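Long-range contact in esterase (Rhizomucor miehei CAU432, PDB 4WY8), which probably hydrolyses carboxylic ester bonds as a carboxylesterase of the alpha/beta hydrolase fold: residues C174-K178 / D245-P251. Coordinates in Å, arbitrary orientation, origin at the centre of the assembly. Residue numbers count along the deposited sequence, not the author numbering.
Sequences CIRAK and DDLRVLP
Near its C-terminal end, helix 165-179 presents Cys174 and Ile175 and, one turn on, Lys178, in regular alpha-helix (backbone hydrogen bond Lys178 N to Cys174 O, 3.0 Å), to residues 245-251, a loosely formed helical turn that opens into a loop. The register is set by CA pairs Ile175-Leu247 (6.8 Å) and Cys174-Leu250 (6.6 Å). Lys178, all four chi angles t, extends to the backbone of residues 245-248, where its ammonium group lies among the carbonyls of Asp245, Asp246 and Arg248. Asp245 O is 3.2 Å from Lys178 NZ, and a water bridges the two atoms; Asp246 O accepts a weak hydrogen bond from Lys178 NZ (3.2 Å). Leu247 CD2 packs on Ile175 CD1 at 3.8 Å. Arg248 O accepts the shorter of the two direct hydrogen bonds from Lys178 NZ, 2.8 Å, while Arg248 NE turns back in a long salt bridge to Asp245 OD1 (3.4 Å). Val249, in a left-handed conformation (phi/psi 44/54), bends the chain and lays CG2 3.7 Å from Lys178 CE. Extended again, Leu250 sets CD1 4.1 Å from Ile175 CG1 and CD2 3.9 Å from Cys174 O; Pro251 CG lies 3.9 Å from Cys174 SG. The contact thus joins a helix to the loop leading into parallel strand 253-258 of the alpha/beta hydrolase sheet, with Tyr270 and Leu274 of helix 264-276 packing against its leucines and Gln188 of strand 188-191 touching Cys174 and Leu250.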
# COMPACT_ATOMS: atom_id res chain seq x y z
N CYS A 174 7.84 20.95 1.53
CA CYS A 174 6.68 21.10 2.42
C CYS A 174 7.02 21.87 3.71
O CYS A 174 6.32 22.85 4.06
CB CYS A 174 6.09 19.73 2.78
SG CYS A 174 5.17 19.01 1.40
N ILE A 175 8.10 21.46 4.41
CA ILE A 175 8.49 22.19 5.63
C ILE A 175 8.74 23.68 5.34
O ILE A 175 8.33 24.59 6.10
CB ILE A 175 9.75 21.60 6.26
CG1 ILE A 175 9.56 20.11 6.55
CG2 ILE A 175 10.16 22.39 7.51
CD1 ILE A 175 10.86 19.39 6.88
N ARG A 176 9.42 23.94 4.23
CA ARG A 176 9.72 25.30 3.84
C ARG A 176 8.48 26.15 3.55
O ARG A 176 8.38 27.28 4.00
CB ARG A 176 10.65 25.31 2.63
CG ARG A 176 11.09 26.69 2.30
CD ARG A 176 12.06 27.20 3.37
NE ARG A 176 12.13 28.65 3.35
CZ ARG A 176 12.80 29.36 2.46
NH1 ARG A 176 13.49 28.75 1.49
NH2 ARG A 176 12.79 30.68 2.53
N ALA A 177 7.52 25.60 2.80
CA ALA A 177 6.30 26.33 2.52
C ALA A 177 5.55 26.60 3.83
O ALA A 177 4.94 27.65 3.99
CB ALA A 177 5.41 25.54 1.54
N LYS A 178 5.59 25.65 4.75
CA LYS A 178 4.97 25.88 6.06
C LYS A 178 5.62 27.09 6.75
O LYS A 178 4.92 27.95 7.29
CB LYS A 178 5.09 24.66 6.96
CG LYS A 178 4.60 24.94 8.39
CD LYS A 178 5.13 23.96 9.42
CE LYS A 178 4.70 24.33 10.83
NZ LYS A 178 5.24 23.38 11.85
N ASP A 245 7.78 19.62 16.70
CA ASP A 245 7.13 20.91 16.44
C ASP A 245 7.46 21.49 15.07
O ASP A 245 6.64 22.20 14.47
CB ASP A 245 7.49 21.92 17.53
CG ASP A 245 6.49 21.91 18.69
OD1 ASP A 245 6.31 20.86 19.33
OD2 ASP A 245 5.89 22.98 18.94
N ASP A 246 8.67 21.25 14.58
CA ASP A 246 9.02 21.70 13.24
C ASP A 246 8.09 21.07 12.18
O ASP A 246 7.86 21.67 11.14
CB ASP A 246 10.47 21.35 12.92
CG ASP A 246 11.48 22.29 13.60
OD1 ASP A 246 11.13 23.45 13.92
OD2 ASP A 246 12.64 21.86 13.80
N LEU A 247 7.59 19.87 12.45
CA LEU A 247 6.90 19.04 11.45
C LEU A 247 5.36 19.09 11.58
O LEU A 247 4.64 18.47 10.78
CB LEU A 247 7.36 17.58 11.59
CG LEU A 247 8.83 17.35 11.25
CD1 LEU A 247 9.24 15.91 11.54
CD2 LEU A 247 9.14 17.77 9.83
N ARG A 248 4.86 19.82 12.57
CA ARG A 248 3.42 19.96 12.78
C ARG A 248 2.79 20.67 11.59
O ARG A 248 3.46 21.43 10.90
CB ARG A 248 3.15 20.74 14.06
CG ARG A 248 3.62 20.02 15.29
CD ARG A 248 3.05 20.58 16.57
NE ARG A 248 3.56 19.82 17.71
CZ ARG A 248 2.96 18.74 18.19
NH1 ARG A 248 1.82 18.33 17.65
NH2 ARG A 248 3.49 18.09 19.22
N VAL A 249 1.49 20.45 11.39
CA VAL A 249 0.72 21.05 10.29
C VAL A 249 1.46 20.99 8.94
O VAL A 249 1.65 21.97 8.22
CB VAL A 249 0.23 22.50 10.72
CG1 VAL A 249 0.04 22.56 12.24
CG2 VAL A 249 1.15 23.64 10.31
N LEU A 250 1.88 19.78 8.57
CA LEU A 250 2.40 19.53 7.22
C LEU A 250 1.30 18.89 6.36
O LEU A 250 0.28 18.38 6.89
CB LEU A 250 3.64 18.64 7.28
CG LEU A 250 4.90 19.33 7.80
CD1 LEU A 250 6.07 18.38 7.75
CD2 LEU A 250 5.19 20.60 7.05
N PRO A 251 1.49 18.89 5.03
CA PRO A 251 0.41 18.30 4.22
C PRO A 251 0.24 16.80 4.40
O PRO A 251 1.18 16.08 4.73
CB PRO A 251 0.82 18.66 2.78
CG PRO A 251 1.69 19.88 2.93
CD PRO A 251 2.46 19.63 4.21
O HOH W 1 4.53 24.60 14.12